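Side-chain contacts in methylmalonyl-CoA carboxyltransferase 12S subunit (Propionibacterium freudenreichii, PDB 1ON3), which transfers the carboxyl group of methylmalonyl-CoA to the biotin of the 1.3S subunit, forming propanoyl-CoA, as the hexameric core of transcarboxylase: residues 408-412 with 413-417; 437-441 with 442-446; 456-459 with 460-463; 469-472 with 473-477. All coordinates share one frame; numbering follows the deposited sequence.

In the fold
Running from the N-terminal side, contact 1 makes the turn from strand 409-411 into helix 412-416. Contact 2 leads from strand 435-437 through a short loop into helix 441-448; the two strands pair in parallel, and both turns touch methylmalonyl-CoA. Contact 3 then starts helix 459-474 from the loop behind helix 450-454, and contact 4 closes that same helix and leads toward helix 477-482. The four follow in series; none nests in or crosses another. Space links them differently: contacts 2 and 4 have centres about 10 Å apart and pack directly, Asn446 of contact 2 reaches Arg463 of contact 3, and contacts 1, 2 and 4 all meet the second subunit.

Contact 1: residues 408-412 with 413-417; sequences RKAYG and GSYLA. With MCA (methylmalonyl-coenzyme A), chain L.
Ser414 turns its hydroxyl back onto the carbonyl oxygen of Tyr411, and this bond is the short one in a tight backbone corner. With OG set between the backbone N and the carbonyl carbon (chi1 70°), Ser414 OG donates to Tyr411 O at 2.7 Å. It arrives in the carbonyl plane, at a C=O...OG angle of 150°. The same oxygen takes weak bonds from Ser414 N (3.2 Å) and Tyr415 N (3.3 Å), so one carbonyl gathers the start of the helix around itself. The apolar contact is Tyr415 CD2 on Ala410 CB at 3.6 Å. Separately, the polar Gly412 O sits at the edge of the Tyr415 ring, near its plane, and receives weak bonds from Tyr415 N and Leu416 N.

The substrate carboxylate belongs to this tight part. Gly413 N donates to MCA OS5 at 2.9 Å, nearly straight at 169°, and probably helps stabilise the negative charge. Any beta carbon on Gly412, whose phi is positive, would collide with both Gly413 N and that carboxylate oxygen.

The looser side holds a water, which donates to Tyr411 O (3.1 Å) and accepts from Ser414 N (2.9 Å), and the partly exposed Tyr411 side chain, which starts off away from the helix.

Tyr415 and Leu416 pack on Leu151 and Gly155 of the second subunit, and Arg408 forms a salt bridge with Asp369 of strand 364-370. Ala410 hydrogen-bonds through its backbone to Glu435 and Ala437 of strand 435-437, while Ala417 meets Met391 and Leu392 of helix 384-397.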
loop_
_atom_site.group_PDB
_atom_site.type_symbol
_atom_site.label_atom_id
_atom_site.label_comp_id
_atom_site.label_asym_id
_atom_site.label_seq_id
_atom_site.Cartn_x
_atom_site.Cartn_y
_atom_site.Cartn_z
ATOM N N ARG E 408 -11.556 -33.584 27.091
ATOM C CA ARG E 408 -12.219 -34.877 27.025
ATOM C C ARG E 408 -12.954 -35.081 25.702
ATOM O O ARG E 408 -12.313 -35.276 24.670
ATOM C CB ARG E 408 -13.165 -35.007 28.230
ATOM C CG ARG E 408 -13.565 -36.429 28.580
ATOM C CD ARG E 408 -14.103 -36.513 30.023
ATOM N NE ARG E 408 -15.266 -35.653 30.255
ATOM C CZ ARG E 408 -16.047 -35.725 31.331
ATOM N NH1 ARG E 408 -15.784 -36.620 32.283
ATOM N NH2 ARG E 408 -17.105 -34.927 31.448
ATOM N N LYS E 409 -14.284 -35.040 25.722
ATOM C CA LYS E 409 -15.058 -35.241 24.500
ATOM C C LYS E 409 -14.768 -34.152 23.462
ATOM O O LYS E 409 -14.646 -32.973 23.801
ATOM C CB LYS E 409 -16.560 -35.225 24.798
ATOM C CG LYS E 409 -17.075 -36.339 25.690
ATOM C CD LYS E 409 -16.888 -37.707 25.045
ATOM C CE LYS E 409 -17.653 -38.791 25.815
ATOM N NZ LYS E 409 -17.310 -38.810 27.267
ATOM N N ALA E 410 -14.674 -34.553 22.197
ATOM C CA ALA E 410 -14.437 -33.616 21.091
ATOM C C ALA E 410 -15.021 -34.316 19.867
ATOM O O ALA E 410 -14.302 -34.853 19.031
ATOM C CB ALA E 410 -12.949 -33.376 20.920
ATOM N N TYR E 411 -16.344 -34.290 19.770
ATOM C CA TYR E 411 -17.047 -34.989 18.702
ATOM C C TYR E 411 -17.523 -34.189 17.493
ATOM O O TYR E 411 -18.126 -33.127 17.636
ATOM C CB TYR E 411 -18.265 -35.700 19.291
ATOM C CG TYR E 411 -17.974 -36.891 20.190
ATOM C CD1 TYR E 411 -16.667 -37.240 20.538
ATOM C CD2 TYR E 411 -19.018 -37.683 20.671
ATOM C CE1 TYR E 411 -16.409 -38.356 21.345
ATOM C CE2 TYR E 411 -18.775 -38.792 21.471
ATOM C CZ TYR E 411 -17.467 -39.126 21.802
ATOM O OH TYR E 411 -17.227 -40.250 22.559
ATOM N N GLY E 412 -17.281 -34.754 16.313
ATOM C CA GLY E 412 -17.723 -34.172 15.059
ATOM C C GLY E 412 -17.607 -32.672 14.857
ATOM O O GLY E 412 -16.589 -32.054 15.194
ATOM N N GLY E 413 -18.659 -32.096 14.287
ATOM C CA GLY E 413 -18.662 -30.670 14.006
ATOM C C GLY E 413 -18.529 -29.776 15.215
ATOM O O GLY E 413 -18.042 -28.646 15.096
ATOM N N SER E 414 -18.927 -30.255 16.392
ATOM C CA SER E 414 -18.839 -29.397 17.568
ATOM C C SER E 414 -17.381 -29.206 17.954
ATOM O O SER E 414 -17.005 -28.161 18.478
ATOM C CB SER E 414 -19.643 -29.970 18.748
ATOM O OG SER E 414 -19.042 -31.134 19.278
ATOM N N TYR E 415 -16.559 -30.210 17.666
ATOM C CA TYR E 415 -15.124 -30.156 17.963
ATOM C C TYR E 415 -14.481 -29.155 17.002
ATOM O O TYR E 415 -13.680 -28.304 17.408
ATOM C CB TYR E 415 -14.505 -31.557 17.791
ATOM C CG TYR E 415 -13.027 -31.600 17.450
ATOM C CD1 TYR E 415 -12.591 -32.199 16.277
ATOM C CD2 TYR E 415 -12.065 -31.095 18.328
ATOM C CE1 TYR E 415 -11.236 -32.307 15.978
ATOM C CE2 TYR E 415 -10.699 -31.199 18.041
ATOM C CZ TYR E 415 -10.295 -31.811 16.867
ATOM O OH TYR E 415 -8.947 -31.963 16.584
ATOM N N LEU E 416 -14.848 -29.238 15.726
ATOM C CA LEU E 416 -14.302 -28.309 14.747
ATOM C C LEU E 416 -14.685 -26.882 15.112
ATOM O O LEU E 416 -13.908 -25.952 14.907
ATOM C CB LEU E 416 -14.821 -28.641 13.343
ATOM C CG LEU E 416 -14.429 -30.047 12.862
ATOM C CD1 LEU E 416 -14.978 -30.269 11.454
ATOM C CD2 LEU E 416 -12.894 -30.189 12.884
ATOM N N ALA E 417 -15.887 -26.723 15.653
ATOM C CA ALA E 417 -16.397 -25.410 16.048
ATOM C C ALA E 417 -15.606 -24.822 17.212
ATOM O O ALA E 417 -15.659 -23.615 17.449
ATOM C CB ALA E 417 -17.860 -25.517 16.421
HETATM C C8 MCA L . -24.320 -43.286 4.682
HETATM N N9 MCA L . -23.508 -44.386 4.392
HETATM C C4 MCA L . -22.317 -44.113 5.032
HETATM C C5 MCA L . -22.501 -42.861 5.661
HETATM N N7 MCA L . -23.769 -42.363 5.426
HETATM N N3 MCA L . -21.163 -44.890 5.063
HETATM C C2 MCA L . -20.154 -44.310 5.800
HETATM N N1 MCA L . -20.214 -43.106 6.451
HETATM C C6 MCA L . -21.379 -42.343 6.407
HETATM N N6 MCA L . -21.380 -41.175 7.060
HETATM C "C1'" MCA L . -23.717 -45.518 3.665
HETATM C "C2'" MCA L . -24.814 -46.334 4.344
HETATM O "O2'" MCA L . -24.304 -47.049 5.434
HETATM C "C3'" MCA L . -25.346 -47.132 3.167
HETATM O "O3'" MCA L . -24.566 -48.314 2.996
HETATM C "C4'" MCA L . -25.265 -46.149 1.970
HETATM O "O4'" MCA L . -24.213 -45.189 2.368
HETATM C "C5'" MCA L . -26.532 -45.263 1.634
HETATM O "O5'" MCA L . -27.375 -45.532 2.444
HETATM P P1 MCA L . -28.646 -45.971 2.796
HETATM O O11 MCA L . -28.809 -46.297 4.114
HETATM O O12 MCA L . -28.645 -46.962 1.902
HETATM O O6 MCA L . -29.798 -44.825 2.582
HETATM P P2 MCA L . -30.763 -43.910 2.528
HETATM O O21 MCA L . -31.580 -44.873 3.102
HETATM O O22 MCA L . -31.005 -43.200 1.351
HETATM O O7 MCA L . -30.427 -42.852 3.705
HETATM C CPB MCA L . -29.367 -42.292 3.837
HETATM C CPA MCA L . -28.932 -41.315 4.917
HETATM C CP7 MCA L . -28.522 -42.382 5.960
HETATM C CP9 MCA L . -30.019 -40.270 5.254
HETATM C CP8 MCA L . -27.717 -40.547 4.360
HETATM O OP3 MCA L . -27.644 -43.166 5.581
HETATM C CP6 MCA L . -28.005 -42.038 7.246
HETATM O OP2 MCA L . -28.680 -41.215 7.953
HETATM N NP2 MCA L . -26.745 -42.656 7.745
HETATM C CP5 MCA L . -25.761 -41.708 8.151
HETATM C CP4 MCA L . -25.571 -40.466 8.823
HETATM C CP3 MCA L . -24.497 -40.121 9.742
HETATM O OP1 MCA L . -24.813 -40.719 10.914
HETATM N NP1 MCA L . -23.249 -39.331 9.688
HETATM C CP2 MCA L . -22.534 -39.321 10.938
HETATM C CP1 MCA L . -21.565 -38.219 10.831
HETATM P P3 MCA L . -24.557 -49.795 2.229
HETATM O O31 MCA L . -25.712 -50.202 3.104
HETATM O O32 MCA L . -23.268 -50.490 2.603
HETATM O O33 MCA L . -24.924 -49.904 0.764
HETATM S S MCA L . -20.655 -37.942 12.035
HETATM C CS1 MCA L . -20.121 -36.781 11.025
HETATM O OS1 MCA L . -20.403 -36.410 9.850
HETATM C CS2 MCA L . -20.107 -35.557 11.721
HETATM C CS3 MCA L . -18.924 -34.968 11.865
HETATM C CS4 MCA L . -21.144 -34.585 12.336
HETATM O OS4 MCA L . -22.269 -34.588 11.861
HETATM O OS5 MCA L . -20.802 -33.849 13.281
HETATM O O HOH W 1 -20.904 -32.354 16.626
#

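Contact 2: residues 437-441 with 442-446; sequences AVMGA and EGAAN. With MCA (methylmalonyl-coenzyme A), chain L.
Met439 lies alongside the first turn of helix 441-448, touching it through several points of its chain. Glu442, first in the segment 442-446, extends its side chain into an exposed position, and its backbone O accepts from Asn446 N at 3.2 Å. At Gly443 the Met439 methyl comes in: Met439 CE is 3.7 Å from Gly443 C, and a beta carbon on the glycine would be tight against it.

Ala444 is met twice. Its N donates to the carbonyl of the N-cap residue, Ala444 N to Gly440 O at 3.0 Å with a 166° angle at the hydrogen, and its methyl receives Met439 CG at 3.9 Å from Ala444 CB. Met439 CG lies between the backbone N and the carbonyl carbon (chi1 78°), which carries the thioether across to the helix, where the bend at chi3 brings CE to Gly443. Ala445 continues the helical bonding, Ala445 N to Ala441 O at 3.0 Å and 168°. Asn446 ends the segment by accepting through OD1 from Arg463 NE.

Methylmalonyl-CoA runs past the approach to this helix: Val438 CG2 is 3.7 Å from MCA CS1, the thioester carbon, and Met439 SD is 4.0 Å from MCA CP2. Replacing Met439 by an alanine would probably leave a gap between Gly443, Ala444 and the pantetheine arm, depriving the ligand of this apolar neighbour.

The turn follows strand 435-437, whose Ala437 bonds through its backbone to Gly412; helix 459-474 packs behind it through Tyr470 on Val438 and Ala444, and Ile144 of the second subunit touches Met439.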
loop_
_atom_site.group_PDB
_atom_site.type_symbol
_atom_site.label_atom_id
_atom_site.label_comp_id
_atom_site.label_asym_id
_atom_site.label_seq_id
_atom_site.Cartn_x
_atom_site.Cartn_y
_atom_site.Cartn_z
ATOM N N ALA E 437 -13.199 -37.439 18.007
ATOM C CA ALA E 437 -13.802 -38.473 17.176
ATOM C C ALA E 437 -14.851 -37.916 16.224
ATOM O O ALA E 437 -15.491 -36.905 16.509
ATOM C CB ALA E 437 -14.441 -39.538 18.073
ATOM N N VAL E 438 -15.025 -38.574 15.085
ATOM C CA VAL E 438 -16.023 -38.114 14.135
ATOM C C VAL E 438 -17.382 -38.320 14.798
ATOM O O VAL E 438 -18.316 -37.546 14.592
ATOM C CB VAL E 438 -15.921 -38.877 12.793
ATOM C CG1 VAL E 438 -16.366 -40.336 12.959
ATOM C CG2 VAL E 438 -16.740 -38.163 11.742
ATOM N N MET E 439 -17.468 -39.364 15.616
ATOM C CA MET E 439 -18.673 -39.688 16.372
ATOM C C MET E 439 -18.314 -40.794 17.365
ATOM O O MET E 439 -17.239 -41.403 17.264
ATOM C CB MET E 439 -19.814 -40.131 15.440
ATOM C CG MET E 439 -19.729 -41.556 14.921
ATOM S SD MET E 439 -20.881 -41.802 13.542
ATOM C CE MET E 439 -22.461 -41.899 14.361
ATOM N N GLY E 440 -19.194 -41.037 18.332
ATOM C CA GLY E 440 -18.931 -42.069 19.331
ATOM C C GLY E 440 -18.696 -43.448 18.735
ATOM O O GLY E 440 -19.361 -43.831 17.780
ATOM N N ALA E 441 -17.753 -44.200 19.296
ATOM C CA ALA E 441 -17.446 -45.536 18.783
ATOM C C ALA E 441 -18.694 -46.400 18.642
ATOM O O ALA E 441 -18.846 -47.121 17.656
ATOM C CB ALA E 441 -16.428 -46.235 19.687
ATOM N N GLU E 442 -19.594 -46.325 19.617
ATOM C CA GLU E 442 -20.813 -47.123 19.563
ATOM C C GLU E 442 -21.703 -46.742 18.391
ATOM O O GLU E 442 -22.170 -47.608 17.654
ATOM C CB GLU E 442 -21.615 -46.985 20.855
ATOM C CG GLU E 442 -22.926 -47.748 20.817
ATOM C CD GLU E 442 -23.709 -47.636 22.108
ATOM O OE1 GLU E 442 -24.818 -48.207 22.179
ATOM O OE2 GLU E 442 -23.216 -46.977 23.049
ATOM N N GLY E 443 -21.948 -45.445 18.237
ATOM C CA GLY E 443 -22.788 -44.968 17.151
ATOM C C GLY E 443 -22.223 -45.334 15.793
ATOM O O GLY E 443 -22.962 -45.708 14.877
ATOM N N ALA E 444 -20.905 -45.223 15.661
ATOM C CA ALA E 444 -20.245 -45.561 14.411
ATOM C C ALA E 444 -20.477 -47.040 14.116
ATOM O O ALA E 444 -21.043 -47.398 13.081
ATOM C CB ALA E 444 -18.752 -45.276 14.511
ATOM N N ALA E 445 -20.042 -47.888 15.045
ATOM C CA ALA E 445 -20.165 -49.339 14.933
ATOM C C ALA E 445 -21.511 -49.799 14.388
ATOM O O ALA E 445 -21.568 -50.626 13.478
ATOM C CB ALA E 445 -19.914 -49.987 16.289
ATOM N N ASN E 446 -22.591 -49.265 14.944
ATOM C CA ASN E 446 -23.924 -49.651 14.508
ATOM C C ASN E 446 -24.199 -49.330 13.052
ATOM O O ASN E 446 -25.093 -49.913 12.446
ATOM C CB ASN E 446 -24.984 -48.996 15.396
ATOM C CG ASN E 446 -24.971 -49.547 16.812
ATOM O OD1 ASN E 446 -25.036 -50.762 17.019
ATOM N ND2 ASN E 446 -24.881 -48.657 17.795
HETATM C C8 MCA L . -24.320 -43.286 4.682
HETATM N N9 MCA L . -23.508 -44.386 4.392
HETATM C C4 MCA L . -22.317 -44.113 5.032
HETATM C C5 MCA L . -22.501 -42.861 5.661
HETATM N N7 MCA L . -23.769 -42.363 5.426
HETATM N N3 MCA L . -21.163 -44.890 5.063
HETATM C C2 MCA L . -20.154 -44.310 5.800
HETATM N N1 MCA L . -20.214 -43.106 6.451
HETATM C C6 MCA L . -21.379 -42.343 6.407
HETATM N N6 MCA L . -21.380 -41.175 7.060
HETATM C "C1'" MCA L . -23.717 -45.518 3.665
HETATM C "C2'" MCA L . -24.814 -46.334 4.344
HETATM O "O2'" MCA L . -24.304 -47.049 5.434
HETATM C "C3'" MCA L . -25.346 -47.132 3.167
HETATM O "O3'" MCA L . -24.566 -48.314 2.996
HETATM C "C4'" MCA L . -25.265 -46.149 1.970
HETATM O "O4'" MCA L . -24.213 -45.189 2.368
HETATM C "C5'" MCA L . -26.532 -45.263 1.634
HETATM O "O5'" MCA L . -27.375 -45.532 2.444
HETATM P P1 MCA L . -28.646 -45.971 2.796
HETATM O O11 MCA L . -28.809 -46.297 4.114
HETATM O O12 MCA L . -28.645 -46.962 1.902
HETATM O O6 MCA L . -29.798 -44.825 2.582
HETATM P P2 MCA L . -30.763 -43.910 2.528
HETATM O O21 MCA L . -31.580 -44.873 3.102
HETATM O O22 MCA L . -31.005 -43.200 1.351
HETATM O O7 MCA L . -30.427 -42.852 3.705
HETATM C CPB MCA L . -29.367 -42.292 3.837
HETATM C CPA MCA L . -28.932 -41.315 4.917
HETATM C CP7 MCA L . -28.522 -42.382 5.960
HETATM C CP9 MCA L . -30.019 -40.270 5.254
HETATM C CP8 MCA L . -27.717 -40.547 4.360
HETATM O OP3 MCA L . -27.644 -43.166 5.581
HETATM C CP6 MCA L . -28.005 -42.038 7.246
HETATM O OP2 MCA L . -28.680 -41.215 7.953
HETATM N NP2 MCA L . -26.745 -42.656 7.745
HETATM C CP5 MCA L . -25.761 -41.708 8.151
HETATM C CP4 MCA L . -25.571 -40.466 8.823
HETATM C CP3 MCA L . -24.497 -40.121 9.742
HETATM O OP1 MCA L . -24.813 -40.719 10.914
HETATM N NP1 MCA L . -23.249 -39.331 9.688
HETATM C CP2 MCA L . -22.534 -39.321 10.938
HETATM C CP1 MCA L . -21.565 -38.219 10.831
HETATM P P3 MCA L . -24.557 -49.795 2.229
HETATM O O31 MCA L . -25.712 -50.202 3.104
HETATM O O32 MCA L . -23.268 -50.490 2.603
HETATM O O33 MCA L . -24.924 -49.904 0.764
HETATM S S MCA L . -20.655 -37.942 12.035
HETATM C CS1 MCA L . -20.121 -36.781 11.025
HETATM O OS1 MCA L . -20.403 -36.410 9.850
HETATM C CS2 MCA L . -20.107 -35.557 11.721
HETATM C CS3 MCA L . -18.924 -34.968 11.865
HETATM C CS4 MCA L . -21.144 -34.585 12.336
HETATM O OS4 MCA L . -22.269 -34.588 11.861
HETATM O OS5 MCA L . -20.802 -33.849 13.281
#

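Contact 3: residues 456-459 with 460-463; sequences ADDP and DAMR
Asp458 reaches over the first turn of helix 459-474 with its carboxylate, while its own carbonyl accepts from an amide one residue further along. Among the polar contacts, the side-chain cap is the weak one: Ala461 N donates to Asp458 OD1 at 3.4 Å, though fairly straight at 164°. CG stands opposite the backbone N about the CA-CB bond (chi1 -176°), which directs the carboxylate along the turn instead of back over the preceding loop. The Ala461 methyl lies against this capping carboxylate, Ala461 CB 3.4 Å from Asp458 OD2. The backbone bonds are firmer, Met462 N to Asp458 O at 3.0 Å and Arg463 N to Pro459 O at 2.8 Å. Together they establish the helical i to i+4 pattern from the N-cap onward.

The apolar contact is small. Ala456 CB rests on Met462, 3.6 Å from Met462 CB and 3.8 Å from Met462 CE, the methionine chain being bent at chi2 and chi3 so that its methyl returns toward the alanine.

Like charges also approach, with Asp458 OD1 and Asp460 OD2 4.3 Å apart. Both carboxylates are exposed and stand at a helix N terminus, which would probably ease their mutual repulsion.

Met462 continues onto Glu452 and Ile453, so the loop closes against helix 450-454. Asp458 at the N-cap, bonded to Ala461 N and followed by Pro459 at N1, forms a side-chain N-cap whose bond is long.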
loop_
_atom_site.group_PDB
_atom_site.type_symbol
_atom_site.label_atom_id
_atom_site.label_comp_id
_atom_site.label_asym_id
_atom_site.label_seq_id
_atom_site.Cartn_x
_atom_site.Cartn_y
_atom_site.Cartn_z
ATOM N N ALA E 456 -23.057 -62.421 12.936
ATOM C CA ALA E 456 -22.126 -63.076 13.847
ATOM C C ALA E 456 -22.821 -64.128 14.712
ATOM O O ALA E 456 -23.986 -63.978 15.076
ATOM C CB ALA E 456 -21.450 -62.030 14.735
ATOM N N ASP E 457 -22.107 -65.200 15.037
ATOM C CA ASP E 457 -22.694 -66.242 15.874
ATOM C C ASP E 457 -23.173 -65.598 17.171
ATOM O O ASP E 457 -24.279 -65.868 17.640
ATOM C CB ASP E 457 -21.670 -67.346 16.170
ATOM C CG ASP E 457 -21.245 -68.100 14.917
ATOM O OD1 ASP E 457 -22.049 -68.165 13.959
ATOM O OD2 ASP E 457 -20.115 -68.640 14.895
ATOM N N ASP E 458 -22.339 -64.734 17.742
ATOM C CA ASP E 458 -22.693 -64.019 18.965
ATOM C C ASP E 458 -22.663 -62.514 18.676
ATOM O O ASP E 458 -21.643 -61.858 18.875
ATOM C CB ASP E 458 -21.708 -64.343 20.093
ATOM C CG ASP E 458 -22.100 -63.694 21.403
ATOM O OD1 ASP E 458 -23.054 -62.889 21.392
ATOM O OD2 ASP E 458 -21.460 -63.978 22.441
ATOM N N PRO E 459 -23.790 -61.952 18.209
ATOM C CA PRO E 459 -23.917 -60.525 17.883
ATOM C C PRO E 459 -23.389 -59.554 18.947
ATOM O O PRO E 459 -22.685 -58.600 18.621
ATOM C CB PRO E 459 -25.416 -60.355 17.662
ATOM C CG PRO E 459 -25.831 -61.707 17.135
ATOM C CD PRO E 459 -25.081 -62.645 18.045
ATOM N N ASP E 460 -23.742 -59.786 20.210
ATOM C CA ASP E 460 -23.307 -58.907 21.295
ATOM C C ASP E 460 -21.796 -58.865 21.426
ATOM O O ASP E 460 -21.213 -57.805 21.673
ATOM C CB ASP E 460 -23.892 -59.353 22.638
ATOM C CG ASP E 460 -25.401 -59.291 22.670
ATOM O OD1 ASP E 460 -25.979 -58.276 22.225
ATOM O OD2 ASP E 460 -26.012 -60.261 23.159
ATOM N N ALA E 461 -21.168 -60.027 21.297
ATOM C CA ALA E 461 -19.714 -60.119 21.402
ATOM C C ALA E 461 -19.057 -59.431 20.207
ATOM O O ALA E 461 -17.999 -58.812 20.335
ATOM C CB ALA E 461 -19.288 -61.586 21.464
ATOM N N MET E 462 -19.685 -59.548 19.043
ATOM C CA MET E 462 -19.152 -58.936 17.830
ATOM C C MET E 462 -19.244 -57.426 17.963
ATOM O O MET E 462 -18.295 -56.720 17.635
ATOM C CB MET E 462 -19.938 -59.397 16.598
ATOM C CG MET E 462 -19.404 -58.858 15.263
ATOM S SD MET E 462 -17.670 -59.292 14.968
ATOM C CE MET E 462 -17.841 -60.952 14.313
ATOM N N ARG E 463 -20.378 -56.935 18.459
ATOM C CA ARG E 463 -20.551 -55.497 18.623
ATOM C C ARG E 463 -19.512 -54.918 19.582
ATOM O O ARG E 463 -18.845 -53.940 19.260
ATOM C CB ARG E 463 -21.957 -55.157 19.118
ATOM C CG ARG E 463 -22.081 -53.695 19.543
ATOM C CD ARG E 463 -23.488 -53.294 19.939
ATOM N NE ARG E 463 -24.392 -53.211 18.796
ATOM C CZ ARG E 463 -25.092 -54.233 18.316
ATOM N NH1 ARG E 463 -25.000 -55.430 18.884
ATOM N NH2 ARG E 463 -25.884 -54.055 17.266
#

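Contact 4: residues 469-472 with 473-477; sequences EYQN and AFNTP
Phe474 directs the edge of its ring at the face of Tyr470, a T-shaped pair one helical turn apart. The centroids lie 5.1 Å from each other with planes at 75°, and Phe474 CD2 stands 3.5 Å from Tyr470 CE1, over the rim of the tyrosine ring. Tyr470 has CG anti to the backbone N (chi1 -166°), whereas Phe474 has CG anti to the carbonyl carbon (chi1 -68°); these settings bring the rings together, and chi2 sets their planes. Tyr470 OH donates to Ile144 O of the second subunit, so the ring is held at its far end. A leucine in place of Tyr470 would probably leave Ile144 O of the second subunit without this donor and the Phe474 edge without an aromatic face.

Gln471 bends at chi2, folding its amide back over Asn475; Gln471 NE2 comes to 3.6 Å from Asn475 CB. Their amide planes are nearly perpendicular, and a water bridges them, donating to Gln471 OE1 (2.7 Å) and accepting from Asn475 ND2 (3.0 Å).

Phe474 N bonds to Tyr470 O at 3.0 Å, but Asn475 N to Gln471 O is already weak as the helix runs out. Thr476 lays CG2 3.6 Å from Gln471 O, while its OG1 weakly caps Val479 N. The arrangement is that of a helix C-terminal turn passing into the N-cap of the next helix, 477-482, here at a subunit interface.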
loop_
_atom_site.group_PDB
_atom_site.type_symbol
_atom_site.label_atom_id
_atom_site.label_comp_id
_atom_site.label_asym_id
_atom_site.label_seq_id
_atom_site.Cartn_x
_atom_site.Cartn_y
_atom_site.Cartn_z
ATOM N N GLU E 469 -12.590 -52.001 18.797
ATOM C CA GLU E 469 -11.710 -51.808 17.650
ATOM C C GLU E 469 -11.727 -50.369 17.148
ATOM O O GLU E 469 -10.673 -49.769 16.930
ATOM C CB GLU E 469 -12.131 -52.714 16.492
ATOM C CG GLU E 469 -11.756 -54.177 16.644
ATOM C CD GLU E 469 -12.120 -54.989 15.411
ATOM O OE1 GLU E 469 -11.794 -54.546 14.287
ATOM O OE2 GLU E 469 -12.726 -56.069 15.563
ATOM N N TYR E 470 -12.928 -49.838 16.957
ATOM C CA TYR E 470 -13.114 -48.472 16.469
ATOM C C TYR E 470 -12.542 -47.468 17.472
ATOM O O TYR E 470 -11.791 -46.568 17.106
ATOM C CB TYR E 470 -14.603 -48.197 16.250
ATOM C CG TYR E 470 -14.895 -46.944 15.438
ATOM C CD1 TYR E 470 -14.865 -46.968 14.037
ATOM C CD2 TYR E 470 -15.196 -45.733 16.072
ATOM C CE1 TYR E 470 -15.131 -45.814 13.281
ATOM C CE2 TYR E 470 -15.460 -44.572 15.331
ATOM C CZ TYR E 470 -15.425 -44.619 13.937
ATOM O OH TYR E 470 -15.683 -43.475 13.209
ATOM N N GLN E 471 -12.908 -47.634 18.739
ATOM C CA GLN E 471 -12.440 -46.758 19.804
ATOM C C GLN E 471 -10.918 -46.656 19.824
ATOM O O GLN E 471 -10.347 -45.554 19.872
ATOM C CB GLN E 471 -12.936 -47.298 21.149
ATOM C CG GLN E 471 -12.478 -46.534 22.387
ATOM C CD GLN E 471 -13.127 -45.167 22.513
ATOM O OE1 GLN E 471 -14.286 -44.980 22.137
ATOM N NE2 GLN E 471 -12.391 -44.209 23.066
ATOM N N ASN E 472 -10.258 -47.809 19.788
ATOM C CA ASN E 472 -8.805 -47.843 19.832
ATOM C C ASN E 472 -8.144 -47.423 18.536
ATOM O O ASN E 472 -7.000 -46.980 18.544
ATOM C CB ASN E 472 -8.313 -49.244 20.203
ATOM C CG ASN E 472 -8.773 -49.677 21.578
ATOM O OD1 ASN E 472 -8.730 -48.897 22.529
ATOM N ND2 ASN E 472 -9.206 -50.930 21.695
ATOM N N ALA E 473 -8.851 -47.575 17.420
ATOM C CA ALA E 473 -8.282 -47.211 16.131
ATOM C C ALA E 473 -8.334 -45.708 15.843
ATOM O O ALA E 473 -7.474 -45.180 15.138
ATOM C CB ALA E 473 -8.997 -47.972 15.018
ATOM N N PHE E 474 -9.327 -45.023 16.400
ATOM C CA PHE E 474 -9.494 -43.592 16.135
ATOM C C PHE E 474 -9.602 -42.644 17.318
ATOM O O PHE E 474 -8.992 -41.577 17.318
ATOM C CB PHE E 474 -10.766 -43.339 15.316
ATOM C CG PHE E 474 -10.729 -43.859 13.909
ATOM C CD1 PHE E 474 -9.676 -43.546 13.055
ATOM C CD2 PHE E 474 -11.794 -44.615 13.415
ATOM C CE1 PHE E 474 -9.682 -43.976 11.724
ATOM C CE2 PHE E 474 -11.810 -45.048 12.088
ATOM C CZ PHE E 474 -10.748 -44.725 11.242
ATOM N N ASN E 475 -10.393 -43.035 18.314
ATOM C CA ASN E 475 -10.710 -42.158 19.432
ATOM C C ASN E 475 -9.807 -41.981 20.645
ATOM O O ASN E 475 -10.268 -41.566 21.702
ATOM C CB ASN E 475 -12.138 -42.475 19.885
ATOM C CG ASN E 475 -13.143 -42.395 18.731
ATOM O OD1 ASN E 475 -12.780 -42.031 17.608
ATOM N ND2 ASN E 475 -14.401 -42.732 19.003
ATOM N N THR E 476 -8.520 -42.264 20.503
ATOM C CA THR E 476 -7.615 -42.071 21.624
ATOM C C THR E 476 -6.697 -40.894 21.307
ATOM O O THR E 476 -6.499 -40.548 20.140
ATOM C CB THR E 476 -6.737 -43.296 21.869
ATOM O OG1 THR E 476 -5.797 -43.420 20.797
ATOM C CG2 THR E 476 -7.593 -44.565 21.951
ATOM N N PRO E 477 -6.133 -40.263 22.350
ATOM C CA PRO E 477 -5.225 -39.120 22.205
ATOM C C PRO E 477 -4.043 -39.486 21.309
ATOM O O PRO E 477 -3.512 -38.654 20.582
ATOM C CB PRO E 477 -4.766 -38.853 23.640
ATOM C CG PRO E 477 -5.882 -39.378 24.475
ATOM C CD PRO E 477 -6.297 -40.631 23.773
HETATM O O HOH W 2 -16.058 -43.078 21.435
#